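Local coordinates for aryl acylamidase (bacterium CSBL00001, PDB 4YJ6), which probably hydrolyses the amide bond of N-acylated arylamines, releasing an arylamine and a carboxylate, as a member of the amidase signature family, at residues N276-V282 against M432-T436; A88-P94 against L127-T131; V135-R139 against D351-L356; R267-L273 against G301-V307; S6-W10 against S33-L37. All blocks are in the same frame, centred on the assembly; numbering follows the deposited sequence.

Contact 1: residues N276-V282 against M432-T436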
# COMPACT_ATOMS: atom_id res chain seq x y z
N ASN A 276 0.15 5.22 20.39
CA ASN A 276 0.79 3.92 20.34
C ASN A 276 -0.18 2.76 20.53
O ASN A 276 0.24 1.62 20.73
CB ASN A 276 1.87 3.84 21.45
CG ASN A 276 1.31 4.10 22.83
OD1 ASN A 276 0.09 4.17 23.05
ND2 ASN A 276 2.23 4.32 23.80
N TYR A 277 -1.49 3.05 20.38
CA TYR A 277 -2.55 2.06 20.60
C TYR A 277 -2.43 1.38 21.95
O TYR A 277 -2.98 0.29 22.16
CB TYR A 277 -2.56 0.99 19.49
CG TYR A 277 -2.76 1.49 18.08
CD1 TYR A 277 -4.05 1.64 17.53
CD2 TYR A 277 -1.69 1.75 17.26
CE1 TYR A 277 -4.25 2.06 16.19
CE2 TYR A 277 -1.88 2.15 15.90
CZ TYR A 277 -3.16 2.31 15.38
OH TYR A 277 -3.33 2.71 14.04
N GLY A 278 -1.76 2.06 22.89
CA GLY A 278 -1.59 1.55 24.24
C GLY A 278 -0.66 0.36 24.40
O GLY A 278 -0.44 -0.09 25.53
N VAL A 279 -0.13 -0.17 23.29
CA VAL A 279 0.65 -1.40 23.36
C VAL A 279 1.98 -1.38 22.59
O VAL A 279 2.80 -2.24 22.83
CB VAL A 279 -0.13 -2.65 22.84
CG1 VAL A 279 -1.34 -2.92 23.74
CG2 VAL A 279 -0.61 -2.42 21.42
N PHE A 280 2.19 -0.42 21.67
CA PHE A 280 3.45 -0.42 20.90
C PHE A 280 4.47 0.56 21.46
O PHE A 280 4.10 1.63 21.94
CB PHE A 280 3.23 0.03 19.45
CG PHE A 280 2.35 -0.89 18.63
CD1 PHE A 280 0.97 -0.67 18.56
CD2 PHE A 280 2.91 -1.96 17.93
CE1 PHE A 280 0.16 -1.50 17.80
CE2 PHE A 280 2.11 -2.81 17.16
CZ PHE A 280 0.73 -2.57 17.08
N PRO A 281 5.77 0.19 21.35
CA PRO A 281 6.83 1.18 21.60
C PRO A 281 6.98 2.07 20.38
O PRO A 281 7.17 1.54 19.29
CB PRO A 281 8.05 0.31 21.83
CG PRO A 281 7.81 -0.92 20.94
CD PRO A 281 6.30 -1.14 21.05
N VAL A 282 6.85 3.39 20.53
CA VAL A 282 6.88 4.28 19.37
C VAL A 282 7.93 5.34 19.58
O VAL A 282 7.98 5.95 20.66
CB VAL A 282 5.51 4.97 19.19
CG1 VAL A 282 5.54 5.98 18.03
CG2 VAL A 282 4.44 3.88 18.96
N MSE A 432 2.18 -0.71 12.78
CA MSE A 432 0.97 -0.68 13.61
C MSE A 432 -0.30 -0.73 12.79
O MSE A 432 -1.36 -1.06 13.31
CB MSE A 432 1.02 0.56 14.50
CG MSE A 432 2.30 0.52 15.28
SE MSE A 432 2.14 1.90 16.65
CE MSE A 432 2.43 3.50 15.60
N THR A 433 -0.16 -0.41 11.50
CA THR A 433 -1.19 -0.61 10.48
C THR A 433 -1.85 -1.99 10.49
O THR A 433 -3.01 -2.12 10.03
CB THR A 433 -0.52 -0.49 9.09
OG1 THR A 433 0.74 -1.19 9.09
CG2 THR A 433 -0.19 0.97 8.82
N TYR A 434 -1.15 -3.03 10.96
CA TYR A 434 -1.73 -4.38 10.80
C TYR A 434 -3.03 -4.54 11.59
O TYR A 434 -3.79 -5.49 11.32
CB TYR A 434 -0.74 -5.53 11.12
CG TYR A 434 -0.27 -5.65 12.57
CD1 TYR A 434 -1.16 -6.03 13.59
CD2 TYR A 434 1.07 -5.46 12.90
CE1 TYR A 434 -0.72 -6.15 14.92
CE2 TYR A 434 1.51 -5.57 14.20
CZ TYR A 434 0.62 -5.92 15.21
OH TYR A 434 1.07 -6.05 16.52
N LEU A 435 -3.29 -3.65 12.56
CA LEU A 435 -4.55 -3.77 13.31
C LEU A 435 -5.78 -3.74 12.37
O LEU A 435 -6.76 -4.41 12.65
CB LEU A 435 -4.69 -2.69 14.37
CG LEU A 435 -3.61 -2.73 15.44
CD1 LEU A 435 -3.79 -1.52 16.39
CD2 LEU A 435 -3.65 -4.04 16.20
N THR A 436 -5.74 -2.95 11.28
CA THR A 436 -6.93 -2.89 10.42
C THR A 436 -6.97 -4.05 9.43
O THR A 436 -8.00 -4.31 8.82
CB THR A 436 -7.02 -1.58 9.61
OG1 THR A 436 -5.93 -1.52 8.69
CG2 THR A 436 -6.95 -0.37 10.54
O HOH W 1 -3.87 0.18 12.52

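Contact 2: residues A88-P94 against L127-T131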
# COMPACT_ATOMS: atom_id res chain seq x y z
N ALA A 88 0.99 -10.81 -8.47
CA ALA A 88 0.56 -10.13 -9.70
C ALA A 88 -0.16 -11.14 -10.58
O ALA A 88 0.33 -12.25 -10.76
CB ALA A 88 1.76 -9.56 -10.44
N ALA A 89 -1.31 -10.77 -11.13
CA ALA A 89 -1.88 -11.55 -12.23
C ALA A 89 -2.27 -10.60 -13.35
O ALA A 89 -3.17 -9.77 -13.20
CB ALA A 89 -3.09 -12.36 -11.77
N LYS A 90 -1.58 -10.71 -14.48
CA LYS A 90 -1.96 -9.95 -15.67
C LYS A 90 -1.49 -10.80 -16.84
O LYS A 90 -0.32 -11.16 -16.92
CB LYS A 90 -1.32 -8.57 -15.71
CG LYS A 90 -1.78 -7.80 -16.97
CD LYS A 90 -1.38 -6.38 -16.96
CE LYS A 90 -2.17 -5.56 -18.02
NZ LYS A 90 -2.11 -6.06 -19.44
N PRO A 91 -2.41 -11.15 -17.73
CA PRO A 91 -2.03 -12.16 -18.73
C PRO A 91 -0.75 -11.81 -19.51
O PRO A 91 -0.60 -10.68 -20.00
CB PRO A 91 -3.26 -12.22 -19.63
CG PRO A 91 -4.40 -11.97 -18.66
CD PRO A 91 -3.85 -10.86 -17.75
N GLY A 92 0.19 -12.76 -19.56
CA GLY A 92 1.45 -12.54 -20.25
C GLY A 92 2.54 -11.83 -19.45
O GLY A 92 3.67 -11.73 -19.93
N TRP A 93 2.23 -11.36 -18.24
CA TRP A 93 3.20 -10.63 -17.45
C TRP A 93 3.84 -11.56 -16.40
O TRP A 93 3.27 -12.59 -16.04
CB TRP A 93 2.53 -9.47 -16.71
CG TRP A 93 2.19 -8.29 -17.60
CD1 TRP A 93 1.83 -8.31 -18.93
CD2 TRP A 93 2.18 -6.93 -17.20
NE1 TRP A 93 1.60 -7.01 -19.37
CE2 TRP A 93 1.82 -6.15 -18.33
CE3 TRP A 93 2.45 -6.29 -15.98
CZ2 TRP A 93 1.71 -4.76 -18.27
CZ3 TRP A 93 2.36 -4.89 -15.93
CH2 TRP A 93 1.97 -4.15 -17.06
N PRO A 94 5.03 -11.19 -15.94
CA PRO A 94 5.67 -12.06 -14.94
C PRO A 94 4.98 -11.94 -13.60
O PRO A 94 4.14 -11.07 -13.39
CB PRO A 94 7.12 -11.55 -14.87
CG PRO A 94 7.10 -10.20 -15.47
CD PRO A 94 5.90 -10.08 -16.36
N LEU A 127 -0.82 0.98 -18.18
CA LEU A 127 0.08 0.22 -17.31
C LEU A 127 1.46 0.09 -17.93
O LEU A 127 1.63 -0.49 -19.02
CB LEU A 127 -0.47 -1.19 -17.07
CG LEU A 127 -1.86 -1.28 -16.46
CD1 LEU A 127 -2.34 -2.76 -16.46
CD2 LEU A 127 -1.78 -0.72 -15.09
N LEU A 128 2.46 0.60 -17.23
CA LEU A 128 3.82 0.64 -17.77
C LEU A 128 4.70 -0.52 -17.29
O LEU A 128 5.81 -0.69 -17.80
CB LEU A 128 4.52 1.99 -17.44
CG LEU A 128 4.37 2.91 -18.67
CD1 LEU A 128 2.97 3.49 -18.70
CD2 LEU A 128 5.40 4.00 -18.70
N GLY A 129 4.23 -1.30 -16.31
CA GLY A 129 5.07 -2.35 -15.74
C GLY A 129 4.71 -2.69 -14.30
O GLY A 129 3.59 -2.41 -13.87
N GLN A 130 5.66 -3.29 -13.57
CA GLN A 130 5.44 -3.74 -12.18
C GLN A 130 6.50 -3.18 -11.26
O GLN A 130 7.63 -2.93 -11.69
CB GLN A 130 5.53 -5.25 -12.08
CG GLN A 130 4.53 -5.99 -12.97
CD GLN A 130 4.74 -7.49 -12.91
OE1 GLN A 130 5.88 -7.95 -12.79
NE2 GLN A 130 3.66 -8.26 -13.04
N THR A 131 6.13 -3.04 -9.98
CA THR A 131 7.01 -2.51 -8.96
C THR A 131 7.46 -3.57 -7.95
O THR A 131 6.78 -4.57 -7.73
CB THR A 131 6.30 -1.36 -8.19
OG1 THR A 131 5.04 -1.85 -7.71
CG2 THR A 131 6.05 -0.17 -9.13

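Contact 3: residues V135-R139 against D351-L356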
# COMPACT_ATOMS: atom_id res chain seq x y z
N VAL A 135 9.97 -10.62 -0.65
CA VAL A 135 9.50 -11.97 -0.94
C VAL A 135 8.22 -12.26 -0.17
O VAL A 135 8.16 -12.09 1.03
CB VAL A 135 10.59 -13.03 -0.59
CG1 VAL A 135 9.99 -14.44 -0.62
CG2 VAL A 135 11.81 -12.89 -1.55
N TYR A 136 7.19 -12.69 -0.90
CA TYR A 136 5.89 -13.05 -0.33
C TYR A 136 5.28 -11.90 0.49
O TYR A 136 4.37 -12.13 1.30
CB TYR A 136 5.99 -14.33 0.53
CG TYR A 136 5.82 -15.62 -0.26
CD1 TYR A 136 4.62 -15.89 -0.90
CD2 TYR A 136 6.84 -16.59 -0.35
CE1 TYR A 136 4.43 -17.07 -1.62
CE2 TYR A 136 6.66 -17.77 -1.06
CZ TYR A 136 5.46 -18.00 -1.70
OH TYR A 136 5.24 -19.15 -2.41
N GLY A 137 5.72 -10.68 0.23
CA GLY A 137 5.22 -9.52 0.98
C GLY A 137 5.58 -9.53 2.47
O GLY A 137 5.06 -8.73 3.23
N PHE A 138 6.50 -10.41 2.88
CA PHE A 138 6.55 -10.79 4.31
C PHE A 138 7.52 -9.88 5.10
O PHE A 138 8.42 -10.36 5.81
CB PHE A 138 6.89 -12.29 4.47
CG PHE A 138 6.24 -12.96 5.67
CD1 PHE A 138 6.68 -12.70 6.96
CD2 PHE A 138 5.22 -13.88 5.51
CE1 PHE A 138 6.07 -13.34 8.08
CE2 PHE A 138 4.61 -14.49 6.63
CZ PHE A 138 5.05 -14.21 7.90
N ARG A 139 7.32 -8.57 4.97
CA ARG A 139 7.99 -7.56 5.81
C ARG A 139 7.59 -6.17 5.35
O ARG A 139 7.12 -5.98 4.22
CB ARG A 139 9.53 -7.67 5.74
CG ARG A 139 10.07 -7.68 4.29
CD ARG A 139 11.59 -7.98 4.23
NE ARG A 139 11.89 -9.32 4.68
CZ ARG A 139 13.03 -9.72 5.25
NH1 ARG A 139 14.02 -8.86 5.46
NH2 ARG A 139 13.16 -10.99 5.61
N ASP A 351 16.12 -18.94 -2.07
CA ASP A 351 15.30 -17.81 -2.52
C ASP A 351 14.34 -17.29 -1.43
O ASP A 351 13.76 -16.21 -1.56
CB ASP A 351 14.48 -18.18 -3.76
CG ASP A 351 15.36 -18.48 -4.98
OD1 ASP A 351 16.62 -18.33 -4.90
OD2 ASP A 351 14.78 -18.85 -6.01
N ILE A 352 14.18 -18.08 -0.37
CA ILE A 352 13.32 -17.70 0.74
C ILE A 352 14.17 -17.21 1.92
O ILE A 352 15.06 -17.91 2.37
CB ILE A 352 12.50 -18.92 1.24
CG1 ILE A 352 11.68 -19.54 0.09
CG2 ILE A 352 11.58 -18.53 2.39
CD1 ILE A 352 10.60 -18.57 -0.52
N PRO A 353 13.86 -16.01 2.44
CA PRO A 353 14.62 -15.50 3.60
C PRO A 353 14.49 -16.43 4.79
O PRO A 353 13.43 -17.01 5.00
CB PRO A 353 13.91 -14.18 3.93
CG PRO A 353 13.28 -13.75 2.68
CD PRO A 353 12.91 -15.00 1.93
N ASP A 354 15.56 -16.58 5.58
CA ASP A 354 15.49 -17.42 6.76
C ASP A 354 14.34 -17.03 7.69
O ASP A 354 13.70 -17.90 8.25
CB ASP A 354 16.82 -17.34 7.53
CG ASP A 354 17.95 -18.12 6.86
OD1 ASP A 354 17.71 -18.81 5.83
OD2 ASP A 354 19.09 -18.06 7.38
N ALA A 355 14.11 -15.73 7.88
CA ALA A 355 13.08 -15.24 8.81
C ALA A 355 11.69 -15.67 8.38
O ALA A 355 10.82 -15.91 9.20
CB ALA A 355 13.14 -13.70 8.93
N LEU A 356 11.49 -15.74 7.06
CA LEU A 356 10.23 -16.23 6.52
C LEU A 356 10.12 -17.74 6.67
O LEU A 356 9.10 -18.26 7.08
CB LEU A 356 10.10 -15.83 5.04
CG LEU A 356 8.88 -16.44 4.32
CD1 LEU A 356 7.61 -16.27 5.10
CD2 LEU A 356 8.76 -15.77 2.93

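Contact 4: residues R267-L273 against G301-V307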
# COMPACT_ATOMS: atom_id res chain seq x y z
N ARG A 267 -15.91 19.47 10.42
CA ARG A 267 -16.52 20.27 11.47
C ARG A 267 -17.51 19.42 12.26
O ARG A 267 -18.39 18.78 11.66
CB ARG A 267 -17.29 21.44 10.85
CG ARG A 267 -16.49 22.66 10.66
CD ARG A 267 -17.26 23.91 11.20
NE ARG A 267 -16.51 24.55 12.27
CZ ARG A 267 -15.35 25.18 12.09
NH1 ARG A 267 -14.82 25.26 10.88
NH2 ARG A 267 -14.73 25.73 13.13
N GLY A 268 -17.36 19.44 13.58
CA GLY A 268 -18.27 18.73 14.47
C GLY A 268 -17.91 17.27 14.69
O GLY A 268 -18.52 16.59 15.52
N LYS A 269 -16.93 16.75 13.95
CA LYS A 269 -16.57 15.35 14.13
C LYS A 269 -15.89 15.12 15.46
O LYS A 269 -15.19 16.00 15.95
CB LYS A 269 -15.66 14.89 12.99
CG LYS A 269 -16.37 14.89 11.63
CD LYS A 269 -17.59 13.94 11.60
CE LYS A 269 -18.13 13.82 10.17
NZ LYS A 269 -19.40 13.06 10.17
N LYS A 270 -16.08 13.93 16.01
CA LYS A 270 -15.47 13.53 17.28
C LYS A 270 -14.35 12.59 16.94
O LYS A 270 -14.56 11.54 16.32
CB LYS A 270 -16.46 12.78 18.16
CG LYS A 270 -17.56 13.64 18.73
CD LYS A 270 -18.26 12.91 19.89
CE LYS A 270 -17.28 12.14 20.86
NZ LYS A 270 -16.27 13.01 21.62
N ILE A 271 -13.14 12.98 17.29
CA ILE A 271 -11.97 12.26 16.80
C ILE A 271 -11.20 11.74 18.00
O ILE A 271 -10.90 12.51 18.93
CB ILE A 271 -11.09 13.19 16.00
CG1 ILE A 271 -11.88 13.72 14.77
CG2 ILE A 271 -9.80 12.45 15.54
CD1 ILE A 271 -11.06 14.59 13.81
N GLY A 272 -10.89 10.45 17.99
CA GLY A 272 -10.06 9.87 19.04
C GLY A 272 -8.61 9.84 18.58
O GLY A 272 -8.35 9.80 17.38
N LEU A 273 -7.68 9.96 19.53
CA LEU A 273 -6.24 10.02 19.21
C LEU A 273 -5.50 9.01 20.09
O LEU A 273 -5.76 8.90 21.29
CB LEU A 273 -5.71 11.44 19.50
CG LEU A 273 -4.20 11.61 19.42
CD1 LEU A 273 -3.69 11.33 18.02
CD2 LEU A 273 -3.82 13.05 19.88
N GLY A 301 -12.49 22.68 13.50
CA GLY A 301 -13.80 22.51 14.09
C GLY A 301 -14.12 21.09 14.53
O GLY A 301 -15.25 20.82 14.88
N ALA A 302 -13.15 20.18 14.52
CA ALA A 302 -13.37 18.86 15.10
C ALA A 302 -12.99 18.86 16.58
O ALA A 302 -12.26 19.74 17.04
CB ALA A 302 -12.54 17.78 14.34
N HIS A 303 -13.46 17.86 17.31
CA HIS A 303 -13.10 17.70 18.72
C HIS A 303 -12.20 16.50 18.84
O HIS A 303 -12.58 15.42 18.42
CB HIS A 303 -14.36 17.52 19.55
CG HIS A 303 -15.43 18.52 19.23
ND1 HIS A 303 -16.47 18.25 18.36
CD2 HIS A 303 -15.58 19.81 19.60
CE1 HIS A 303 -17.23 19.32 18.23
NE2 HIS A 303 -16.71 20.28 18.98
N VAL A 304 -10.99 16.70 19.35
CA VAL A 304 -10.02 15.61 19.41
C VAL A 304 -9.73 15.31 20.87
O VAL A 304 -9.52 16.25 21.67
CB VAL A 304 -8.70 15.99 18.71
CG1 VAL A 304 -7.69 14.84 18.78
CG2 VAL A 304 -8.94 16.40 17.23
N GLU A 305 -9.70 14.03 21.24
CA GLU A 305 -9.25 13.66 22.59
C GLU A 305 -8.53 12.32 22.57
O GLU A 305 -8.77 11.48 21.68
CB GLU A 305 -10.44 13.62 23.57
CG GLU A 305 -11.36 12.47 23.35
CD GLU A 305 -12.69 12.56 24.14
OE1 GLU A 305 -13.46 13.53 23.95
OE2 GLU A 305 -12.98 11.63 24.89
N PHE A 306 -7.61 12.12 23.51
CA PHE A 306 -6.94 10.83 23.65
C PHE A 306 -7.91 9.72 24.03
O PHE A 306 -8.84 9.93 24.80
CB PHE A 306 -5.79 10.91 24.68
CG PHE A 306 -4.60 11.66 24.18
CD1 PHE A 306 -3.64 11.02 23.40
CD2 PHE A 306 -4.41 13.00 24.48
CE1 PHE A 306 -2.53 11.71 22.93
CE2 PHE A 306 -3.29 13.70 24.01
CZ PHE A 306 -2.36 13.05 23.23
N VAL A 307 -7.72 8.55 23.41
CA VAL A 307 -8.51 7.37 23.72
C VAL A 307 -7.61 6.18 24.05
O VAL A 307 -6.49 6.07 23.57
CB VAL A 307 -9.47 6.99 22.53
CG1 VAL A 307 -10.44 8.11 22.29
CG2 VAL A 307 -8.66 6.66 21.23
O HOH W 2 -13.51 14.03 20.78

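Contact 5: residues S6-W10 against S33-L37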
# COMPACT_ATOMS: atom_id res chain seq x y z
N SER A 6 10.13 18.14 -18.19
CA SER A 6 9.24 17.02 -18.48
C SER A 6 7.78 17.47 -18.68
O SER A 6 7.28 18.34 -17.98
CB SER A 6 9.32 15.98 -17.35
OG SER A 6 8.45 14.89 -17.58
N PRO A 7 7.09 16.89 -19.67
CA PRO A 7 5.68 17.27 -19.75
C PRO A 7 4.85 16.60 -18.67
O PRO A 7 3.71 17.00 -18.46
CB PRO A 7 5.26 16.77 -21.15
CG PRO A 7 6.27 15.73 -21.51
CD PRO A 7 7.54 16.18 -20.88
N VAL A 8 5.39 15.59 -17.99
CA VAL A 8 4.57 14.79 -17.07
C VAL A 8 5.11 14.67 -15.62
O VAL A 8 4.37 14.33 -14.73
CB VAL A 8 4.31 13.39 -17.63
CG1 VAL A 8 3.66 13.50 -19.02
CG2 VAL A 8 5.63 12.59 -17.73
N HIS A 9 6.39 14.94 -15.39
CA HIS A 9 6.95 14.80 -14.04
C HIS A 9 6.13 15.64 -13.08
O HIS A 9 5.87 16.82 -13.35
CB HIS A 9 8.42 15.27 -14.03
CG HIS A 9 9.24 14.72 -12.90
ND1 HIS A 9 10.50 15.18 -12.62
CD2 HIS A 9 8.99 13.73 -12.01
CE1 HIS A 9 11.00 14.51 -11.60
NE2 HIS A 9 10.10 13.62 -11.21
N TRP A 10 5.72 15.04 -11.96
CA TRP A 10 4.96 15.72 -10.91
C TRP A 10 3.51 16.12 -11.23
O TRP A 10 2.81 16.71 -10.39
CB TRP A 10 5.74 16.95 -10.35
CG TRP A 10 7.12 16.61 -9.85
CD1 TRP A 10 8.33 16.95 -10.42
CD2 TRP A 10 7.45 15.83 -8.68
NE1 TRP A 10 9.37 16.44 -9.68
CE2 TRP A 10 8.86 15.75 -8.60
CE3 TRP A 10 6.68 15.21 -7.68
CZ2 TRP A 10 9.53 15.06 -7.58
CZ3 TRP A 10 7.33 14.53 -6.67
CH2 TRP A 10 8.75 14.46 -6.61
N SER A 33 7.26 9.94 -22.37
CA SER A 33 7.80 10.83 -21.35
C SER A 33 7.89 10.14 -19.99
O SER A 33 8.80 10.44 -19.21
CB SER A 33 6.94 12.08 -21.22
OG SER A 33 6.99 12.86 -22.41
N THR A 34 6.97 9.22 -19.72
CA THR A 34 7.03 8.47 -18.46
C THR A 34 8.19 7.49 -18.53
O THR A 34 8.92 7.29 -17.56
CB THR A 34 5.71 7.72 -18.17
OG1 THR A 34 4.65 8.67 -18.06
CG2 THR A 34 5.79 6.94 -16.83
N ILE A 35 8.38 6.90 -19.70
CA ILE A 35 9.48 5.97 -19.90
C ILE A 35 10.80 6.72 -19.66
O ILE A 35 11.70 6.21 -19.01
CB ILE A 35 9.43 5.35 -21.31
CG1 ILE A 35 8.31 4.30 -21.38
CG2 ILE A 35 10.77 4.69 -21.71
CD1 ILE A 35 7.97 3.81 -22.85
N ASP A 36 10.88 7.93 -20.18
CA ASP A 36 12.09 8.72 -20.00
C ASP A 36 12.38 8.91 -18.51
O ASP A 36 13.54 8.77 -18.07
CB ASP A 36 11.96 10.10 -20.64
CG ASP A 36 11.95 10.05 -22.16
OD1 ASP A 36 12.39 9.03 -22.74
OD2 ASP A 36 11.49 11.06 -22.75
N LEU A 37 11.34 9.22 -17.73
CA LEU A 37 11.51 9.43 -16.28
C LEU A 37 11.95 8.14 -15.59
O LEU A 37 12.80 8.17 -14.70
CB LEU A 37 10.21 9.94 -15.63
CG LEU A 37 9.83 11.37 -15.96
CD1 LEU A 37 8.46 11.69 -15.40
CD2 LEU A 37 10.87 12.35 -15.39
O HOH W 3 9.79 13.10 -19.03

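Contact 1: residues N276-V282 against M432-T436
Phe280 and Met432 mark the nearest approach of the two backbones, their CA atoms 7.7 Å apart, so the loop 276-282 and the chain leading into helix 434-439 meet through side chains, with no direct hydrogen bond between them. Met432, present as selenomethionine, is at the heart of the contact. Its CG lies over the centre of the Phe280 ring, 3.5 Å from the centroid and 6° off the normal, a CH-pi contact. SE then makes Met-aromatic contacts, oblique to Phe280 and in the plane of Tyr277 at its edge. A bend at chi3 (-76°) carries CE to within 3.9 Å of Val282 CG2. A long unbranched side chain suits this place because it can thread between aromatic groups. The loop follows strand 270-273 and precedes helix 284-299 of a beta-alpha-beta unit, and an Asx turn shapes it: Asn276 OD1 accepts from Gly278 N at 2.8 Å, while the positive phi of Gly278 favours glycine. Phe280 points its edge at the face of Tyr434 in an offset edge-to-face pair, centroids 5.8 Å apart. An alanine here has no ring, and Met432 CG and Tyr434 would probably be left facing a gap. Leu435 CD1 rests over a face of Tyr277, 3.5 Å from the ring centroid, and Met385 of helix 368-389 touches both residues. A water joins Tyr277 OH to Met432 O.

Contact 2: residues A88-P94 against L127-T131
Gln130 reaches out from its strand and donates from NE2 to Pro94 O, at 2.9 Å and 167°. Its chain runs extended beyond CG (chi2 176°), which carries the amide to the loop; the acceptor lies close to the amide plane, although the donor is tilted from the carbonyl plane of Pro94. NE2 also passes 3.5 Å from Ala88 CB, a small methyl. The indole and the Gln130 chain run antiparallel alongside one another, ring and amide planes steeply inclined: the CE3 edge of the indole comes 3.7 Å from Gln130 CG, and Trp93 CZ3 lies 3.5 Å from Gly129 O. The Lys90 chain, extended from CG anti to the backbone N (chi1 -179°), lays CD over the centre of the indole before bending at chi4, and Glu55 ties the pair together, bridging to Lys90 NZ and accepting from Trp93 NE1. Lys90 CE meets Leu127 CD1 tip to tip at 3.2 Å, a tight contact. At Gly129 a CB would jam against the preceding carbonyl. Lys90 to Trp93 form a type II beta turn with the favoured glycine third; it packs on strand 126-131, the middle of a mixed three-stranded sheet.

Contact 3: residues V135-R139 against D351-L356
Arg139 NH1 is gripped by Thr413 O, with a weaker bond to Cys412 O, while the other terminal nitrogen, NH2, lies 3.7 Å from Pro353 CB. Pro353 is the N-cap residue of helix 354-363, where a missing backbone N-H costs the helix no i to i-4 bond. Its CD meets Val135 CG1 at 3.9 Å. Leu356, in the first turn of the helix, divides its two methyls between two rings. With CG trans to the backbone N (chi1 173°), CD1 is set over one face of Phe138, 3.7 Å from the centroid and 24° off the normal, a CH-pi contact. CD2 comes 3.9 Å from Tyr136 CD2. Ile352 CD1 adds to this at the edge of the Tyr136 ring, 4.1 Å from CE2. Phe138 centres an inverse gamma turn. Separately, Phe138 N bonds to Val135 O at 3.0 Å. Trp359, further along the helix, also meets the Phe138 ring. No hydrogen bond crosses between the segments; Tyr136 OH is bonded to Ser333 and Asp351 OD2 to Ala102 N. The helix start is held to the loop by the fit of apolar groups, and these polar atoms find partners outside the two segments.

Contact 4: residues R267-L273 against G301-V307
The Phe306 ring has Leu273 CD2 over one face, 3.9 Å from the centroid, a CH-pi contact. The Arg267 guanidinium lies flat against Gly301, with CA over one face and 3.5 Å from NH2; a CB on Gly301 would clash with the arginine. His303 has Gly268 O in plane at its edge and Gly301 O over a face. The chi1 of Leu273 (171°) turns CG away from the backbone N and brings CD2 over the Phe306 ring; its CB lies 4.0 Å from Val304 CG1. An alanine in its place lacks that methyl, and the ring would probably be left with a gap beside it. The backbones pair in parallel: Ile271 N donates to His303 O at 2.7 Å, and Glu305 N to Ile271 O at 3.0 Å. A water that accepts from Lys270 NZ and donates to Glu305 OE1 supplements their long 3.7 Å salt bridge. Gly301 ends helix 284-299 as the C-prime residue of a Schellman motif. Strands 270-273 and 303-306 with that helix form a beta-alpha-beta unit: Phe297 of the helix packs on Ile271 and Val304, and Ala294 on Leu273. Strand 303-306 is outermost in the large sheet; strand 394-398 flanks 270-273.

Contact 5: residues S6-W10 against S33-L37
Leu37 turns its two methyls to different parts of the N-terminal loop. CD2 lies over one face of the His9 imidazole, 4.0 Å from the centroid and 18° off the normal, a CH-pi contact, while CD1 touches the backbone, 3.7 Å from His9 CA. The opposite face of the imidazole is taken by Trp10, whose NE1 sits above the ring centre, so the histidine is sandwiched between a leucine methyl and an indole. Its torsion (chi1 -158°) swings the ring away from the backbone N, and NE2 is tied to Asp173 O, which helps fix the rotation of the ring. A flat residue with a polar rim suits such a slot, since the faces can pack while an edge bonds. Val8 crosses Leu37 at an angle; its CG2 lies 3.8 Å from Leu37 CD1 and equally close to Ser33 CB. Ser33 and Leu37 stand four residues apart, and therefore on the same side of helix 27-45, which is the surface on which the loop before helix 13-21 lies. Ser33 is small enough for Pro7 to press close, and its OG bonds back to Glu29 O within the helix. Ser6 shapes the loop: its OG accepts from Val8 N, an ST turn, and from His9 N at 3.0 Å, an ST motif. The same OG is bonded at 2.7 Å to a water, which donates to Ser33 O at 2.8 Å. Thr34, whose OG1 is bonded to Val30 O one turn back, touches Val8 CG2 with that oxygen.

How the contacts relate
Contacts 1 and 4 interleave along the chain: strand 270-273 of contact 4 runs on into the loop 276-282 of contact 1, their centres 19 Å apart. Contacts 2 and 5 touch directly, Leu128 CD2 packing 3.5 Å from Thr34 CG2, which joins the small sheet to helix 27-45. The strand of contact 2 leads on to the loop of contact 3, about 21 Å away between centres. Contacts 2 and 4 lie on opposite sides of the chain's centre, their centres about 42 Å apart. A phosphate ion, probably from the crystallisation liquor, lies about 3 Å from the Asp351 side chain. This protein probably shares the family's Ser-cis-Ser-Lys triad; none of the contacts is identified as forming it.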